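Local coordinates for protein putative transcription regulator (Lactobacillus plantarum, PDB 3K69) that probably binds DNA through a winged helix-turn-helix domain and regulates transcription as a dimer of the Rrf2 type, though its target genes and effector are not established, at residues 10-15 against 82-87; 72-76 against 139-144. All coordinates share one frame; numbering follows the deposited sequence.

Contact 1. Residues 10-15 against 82-87. With DMS (dimethyl sulfoxide), chain C.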
loop_
_atom_site.group_PDB
_atom_site.type_symbol
_atom_site.label_atom_id
_atom_site.label_comp_id
_atom_site.label_asym_id
_atom_site.label_seq_id
_atom_site.Cartn_x
_atom_site.Cartn_y
_atom_site.Cartn_z
ATOM N N ASP A 10 -10.928 6.324 4.187
ATOM C CA ASP A 10 -11.539 7.436 3.484
ATOM C C ASP A 10 -11.981 7.055 2.081
ATOM O O ASP A 10 -12.952 7.606 1.613
ATOM C CB ASP A 10 -10.586 8.634 3.392
ATOM C CG ASP A 10 -10.445 9.382 4.733
ATOM O OD1 ASP A 10 -11.239 9.109 5.652
ATOM O OD2 ASP A 10 -9.560 10.241 4.868
ATOM N N PHE A 11 -11.198 6.225 1.376
ATOM C CA PHE A 11 -11.584 5.807 0.041
ATOM C C PHE A 11 -12.960 5.108 0.071
ATOM O O PHE A 11 -13.881 5.460 -0.696
ATOM C CB PHE A 11 -10.529 4.896 -0.591
ATOM C CG PHE A 11 -10.904 4.394 -1.999
ATOM C CD1 PHE A 11 -10.951 5.272 -3.070
ATOM C CD2 PHE A 11 -11.148 3.067 -2.237
ATOM C CE1 PHE A 11 -11.291 4.833 -4.335
ATOM C CE2 PHE A 11 -11.441 2.616 -3.513
ATOM C CZ PHE A 11 -11.518 3.515 -4.561
ATOM N N SER A 12 -13.103 4.123 0.948
ATOM C CA SER A 12 -14.390 3.428 1.102
ATOM C C SER A 12 -15.518 4.355 1.517
ATOM O O SER A 12 -16.626 4.236 1.034
ATOM C CB SER A 12 -14.258 2.278 2.107
ATOM O OG SER A 12 -15.488 1.549 2.258
ATOM N N VAL A 13 -15.247 5.288 2.420
ATOM C CA VAL A 13 -16.252 6.282 2.812
ATOM C C VAL A 13 -16.744 7.044 1.583
ATOM O O VAL A 13 -17.937 7.233 1.438
ATOM C CB VAL A 13 -15.730 7.246 3.877
ATOM C CG1 VAL A 13 -16.749 8.397 4.132
ATOM C CG2 VAL A 13 -15.451 6.468 5.155
ATOM N N ALA A 14 -15.822 7.444 0.694
ATOM C CA ALA A 14 -16.191 8.159 -0.523
ATOM C C ALA A 14 -16.952 7.279 -1.512
ATOM O O ALA A 14 -17.977 7.678 -1.996
ATOM C CB ALA A 14 -15.010 8.770 -1.174
ATOM N N VAL A 15 -16.451 6.088 -1.781
ATOM C CA VAL A 15 -17.139 5.150 -2.617
ATOM C C VAL A 15 -18.543 4.864 -2.129
ATOM O O VAL A 15 -19.510 4.986 -2.887
ATOM C CB VAL A 15 -16.341 3.816 -2.755
ATOM C CG1 VAL A 15 -17.151 2.790 -3.461
ATOM C CG2 VAL A 15 -14.977 4.021 -3.496
ATOM N N LEU A 82 -10.419 9.331 -7.852
ATOM C CA LEU A 82 -11.026 9.279 -6.512
ATOM C C LEU A 82 -10.055 8.766 -5.433
ATOM O O LEU A 82 -9.934 9.369 -4.346
ATOM C CB LEU A 82 -12.301 8.420 -6.554
ATOM C CG LEU A 82 -13.103 8.391 -5.251
ATOM C CD1 LEU A 82 -13.506 9.825 -4.855
ATOM C CD2 LEU A 82 -14.345 7.403 -5.393
ATOM N N TYR A 83 -9.345 7.674 -5.752
ATOM C CA TYR A 83 -8.351 7.063 -4.846
ATOM C C TYR A 83 -7.263 8.101 -4.489
ATOM O O TYR A 83 -6.911 8.262 -3.326
ATOM C CB TYR A 83 -7.710 5.781 -5.463
ATOM C CG TYR A 83 -6.863 5.032 -4.461
ATOM C CD1 TYR A 83 -5.530 5.403 -4.220
ATOM C CD2 TYR A 83 -7.411 4.009 -3.695
ATOM C CE1 TYR A 83 -4.776 4.768 -3.245
ATOM C CE2 TYR A 83 -6.646 3.344 -2.697
ATOM C CZ TYR A 83 -5.334 3.744 -2.475
ATOM O OH TYR A 83 -4.554 3.113 -1.513
ATOM N N ASP A 84 -6.750 8.784 -5.511
ATOM C CA ASP A 84 -5.679 9.732 -5.340
ATOM C C ASP A 84 -6.132 10.916 -4.494
ATOM O O ASP A 84 -5.358 11.426 -3.664
ATOM C CB ASP A 84 -5.099 10.195 -6.684
ATOM C CG ASP A 84 -4.442 9.069 -7.497
ATOM O OD1 ASP A 84 -4.109 7.959 -6.973
ATOM O OD2 ASP A 84 -4.288 9.307 -8.715
ATOM N N LEU A 85 -7.392 11.335 -4.661
ATOM C CA LEU A 85 -7.942 12.409 -3.839
ATOM C C LEU A 85 -8.112 11.997 -2.383
ATOM O O LEU A 85 -7.722 12.722 -1.483
ATOM C CB LEU A 85 -9.268 12.929 -4.425
ATOM C CG LEU A 85 -10.009 14.078 -3.713
ATOM C CD1 LEU A 85 -9.170 15.386 -3.682
ATOM C CD2 LEU A 85 -11.394 14.252 -4.378
ATOM N N THR A 86 -8.683 10.839 -2.140
ATOM C CA THR A 86 -9.003 10.422 -0.790
ATOM C C THR A 86 -7.799 9.859 -0.042
ATOM O O THR A 86 -7.779 9.900 1.173
ATOM C CB THR A 86 -10.169 9.403 -0.787
ATOM O OG1 THR A 86 -9.799 8.230 -1.505
ATOM C CG2 THR A 86 -11.438 10.022 -1.415
ATOM N N ILE A 87 -6.820 9.311 -0.767
ATOM C CA ILE A 87 -5.608 8.745 -0.159
ATOM C C ILE A 87 -4.417 9.371 -0.891
ATOM O O ILE A 87 -3.855 8.756 -1.759
ATOM C CB ILE A 87 -5.602 7.179 -0.191
ATOM C CG1 ILE A 87 -6.834 6.633 0.536
ATOM C CG2 ILE A 87 -4.333 6.596 0.501
ATOM C CD1 ILE A 87 -6.933 5.172 0.528
HETATM S S DMS C . -6.632 0.660 0.200
HETATM O O DMS C . -5.055 1.505 0.188
HETATM C C1 DMS C . -6.509 -1.053 0.743
HETATM C C2 DMS C . -7.621 1.320 1.583
HETATM O O HOH W 1 -8.642 12.658 2.562
#

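Contact 2. Residues 72-76 against 139-144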
loop_
_atom_site.group_PDB
_atom_site.type_symbol
_atom_site.label_atom_id
_atom_site.label_comp_id
_atom_site.label_asym_id
_atom_site.label_seq_id
_atom_site.Cartn_x
_atom_site.Cartn_y
_atom_site.Cartn_z
ATOM N N LEU A 72 -24.195 14.045 -10.957
ATOM C CA LEU A 72 -23.267 13.690 -12.029
ATOM C C LEU A 72 -23.251 12.157 -12.205
ATOM O O LEU A 72 -23.815 11.417 -11.378
ATOM C CB LEU A 72 -21.874 14.263 -11.748
ATOM C CG LEU A 72 -21.800 15.805 -11.638
ATOM C CD1 LEU A 72 -20.479 16.190 -10.984
ATOM C CD2 LEU A 72 -21.924 16.492 -13.004
ATOM N N ALA A 73 -22.632 11.703 -13.300
ATOM C CA ALA A 73 -22.623 10.294 -13.680
ATOM C C ALA A 73 -21.434 9.592 -13.069
ATOM O O ALA A 73 -20.302 10.092 -13.169
ATOM C CB ALA A 73 -22.542 10.158 -15.211
ATOM N N LEU A 74 -21.664 8.406 -12.507
ATOM C CA LEU A 74 -20.597 7.504 -12.046
ATOM C C LEU A 74 -19.594 7.175 -13.157
ATOM O O LEU A 74 -18.411 7.015 -12.895
ATOM C CB LEU A 74 -21.174 6.186 -11.527
ATOM C CG LEU A 74 -22.160 6.144 -10.341
ATOM C CD1 LEU A 74 -22.103 4.768 -9.616
ATOM C CD2 LEU A 74 -21.970 7.253 -9.348
ATOM N N ALA A 75 -20.063 7.099 -14.405
ATOM C CA ALA A 75 -19.174 6.804 -15.531
ATOM C C ALA A 75 -18.122 7.904 -15.716
ATOM O O ALA A 75 -17.063 7.646 -16.229
ATOM C CB ALA A 75 -19.965 6.528 -16.836
ATOM N N ASP A 76 -18.389 9.106 -15.219
ATOM C CA ASP A 76 -17.436 10.225 -15.361
ATOM C C ASP A 76 -16.489 10.429 -14.182
ATOM O O ASP A 76 -15.724 11.391 -14.160
ATOM C CB ASP A 76 -18.211 11.519 -15.662
ATOM C CG ASP A 76 -19.035 11.402 -16.955
ATOM O OD1 ASP A 76 -18.464 10.949 -17.957
ATOM O OD2 ASP A 76 -20.222 11.765 -16.980
ATOM N N THR A 139 -13.800 3.229 -13.585
ATOM C CA THR A 139 -14.658 4.298 -13.101
ATOM C C THR A 139 -15.550 3.766 -12.013
ATOM O O THR A 139 -15.609 2.576 -11.767
ATOM C CB THR A 139 -15.577 4.915 -14.194
ATOM O OG1 THR A 139 -16.609 3.989 -14.535
ATOM C CG2 THR A 139 -14.797 5.343 -15.439
HETATM N N MSE A 140 -16.274 4.688 -11.390
HETATM C CA MSE A 140 -17.304 4.331 -10.432
HETATM C C MSE A 140 -18.410 3.482 -11.058
HETATM O O MSE A 140 -19.055 2.737 -10.327
HETATM C CB MSE A 140 -17.920 5.599 -9.791
HETATM C CG MSE A 140 -17.097 6.220 -8.660
HETATM SE SE MSE A 140 -16.873 5.043 -7.092
HETATM C CE MSE A 140 -18.813 4.880 -6.556
ATOM N N ALA A 141 -18.646 3.599 -12.382
ATOM C CA ALA A 141 -19.614 2.751 -13.058
ATOM C C ALA A 141 -19.119 1.300 -13.085
ATOM O O ALA A 141 -19.895 0.393 -12.963
ATOM C CB ALA A 141 -19.895 3.267 -14.515
ATOM N N ASP A 142 -17.816 1.092 -13.281
ATOM C CA ASP A 142 -17.214 -0.254 -13.158
ATOM C C ASP A 142 -17.401 -0.778 -11.741
ATOM O O ASP A 142 -17.666 -1.950 -11.542
ATOM C CB ASP A 142 -15.722 -0.219 -13.492
ATOM C CG ASP A 142 -15.449 0.214 -14.930
ATOM O OD1 ASP A 142 -15.997 -0.422 -15.833
ATOM O OD2 ASP A 142 -14.694 1.185 -15.165
ATOM N N LEU A 143 -17.252 0.092 -10.738
ATOM C CA LEU A 143 -17.357 -0.362 -9.361
ATOM C C LEU A 143 -18.790 -0.750 -9.058
ATOM O O LEU A 143 -19.039 -1.776 -8.457
ATOM C CB LEU A 143 -16.812 0.663 -8.356
ATOM C CG LEU A 143 -16.635 0.198 -6.889
ATOM C CD1 LEU A 143 -15.486 0.951 -6.224
ATOM C CD2 LEU A 143 -17.923 0.334 -6.068
ATOM N N GLN A 144 -19.725 0.060 -9.494
ATOM C CA GLN A 144 -21.139 -0.285 -9.383
ATOM C C GLN A 144 -21.518 -1.559 -10.119
ATOM O O GLN A 144 -22.323 -2.356 -9.602
ATOM C CB GLN A 144 -21.994 0.859 -9.863
ATOM C CG GLN A 144 -23.483 0.573 -9.688
ATOM C CD GLN A 144 -24.281 1.829 -9.867
ATOM O OE1 GLN A 144 -24.339 2.341 -10.963
ATOM N NE2 GLN A 144 -24.857 2.349 -8.795
#

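Contact 1. Residues 10-15 against 82-87
Leu82 meets the 10-15 helix with both methyl branches: CD1 rests against Ala14 CB, while CD2 lies 3.9 Å from Val15 CG2. One helical step on, Tyr83 brings its ring edge to the face of Phe11 in an edge-to-face pair, with the planes at 58°; its CD2 stands over the centre of the Phe11 ring, and Val15 CG2 covers the opposite face nearer the rim. With CG anti to the backbone N (chi1 179°), Phe11 reaches into this slot, and its CD1 comes within 3.6 Å of Tyr83 CA. The axes of segments 10-15 and 82-86 approach to 9.2 Å, their N-to-C directions 126° apart, consistent with a winged helix-turn-helix fold in which strands 59-61 and 67-69 would form the wing. Were Phe11 cut back to an alanine, Tyr83 would probably lose its edge-to-face partner and a gap would open beside Val15 CG2. Thr86 bonds from OG1 back to Leu82 O (3.1 Å), with the hydroxyl tilted from the carbonyl plane, and OG1 itself lies at the edge of the Phe11 ring, near its plane; Thr86 CG2 packs on Ala14 CB. A water donates to Thr86 O and, weakly, to Asp10 OD2. Ile87, just beyond the helix, extends CD1 to within 3.8 Å of Phe11 CB, and Phe124 of the second subunit also packs on Phe11.

Contact 2. Residues 72-76 against 139-144
Leu74 and Ala75 lie against the first turn of helix 140-148, and Leu74 has the largest buried surface of the contact. Its CB sits 3.7 Å from CB of Met140, a selenomethionine, and its CD1 meets the side-chain amide of Gln144, coming 3.6 Å from OE1; the two side chains cross at about a right angle. Gln144, extended beyond CG, carries its NE2 on to a hydrogen bond with Asp22. Leu74 O receives a weak, bent hydrogen bond from Ala141 N (3.5 Å, 129°), so the short 3-10 turn at 74-76 touches the helix start by backbone as well as by side chains. Ala75 CA packs 3.7 Å from Ala141 CB, and Ala75 O approaches Thr139 CG2. Thr139 is the N-cap: its OG1 accepts weak bonds from Ala141 N and Asp142 N, while Thr139 N gives a firmer one to the anti lone pair of Asp142 OD2 (2.7 Å). This reciprocal pattern is a capping box, which gives two amides of the first turn an acceptor. The contact joins the loop between strand 67-69 and helix 79-86 to helix 140-148, with Leu74 and Met140 both packing on Ile18 of helix 9-22 and Met140 reaching Leu79 of helix 79-86.

The two contacts, with centres 14 Å apart, share one apolar core. Met140 of contact 2 bends toward contact 1, bringing its SE 3.9 Å from Leu82 CD2 and its CE 3.7 Å from Val15 O; Val15 CG1 also lies 3.7 Å from Leu143 CD2. Helices 9-22 and 79-86 thus face helix 140-148 across a common layer, and the segments alternate along the chain. In contact 1, Tyr83 OH lies an improbably short 2.4 Å from the O atom of a dimethyl sulfoxide, probably from the crystallisation liquor, so the detail of this hydrogen bond is doubtful. The second subunit borders both contacts, its Ile116 packing on Val15 and its Thr119 on Leu143.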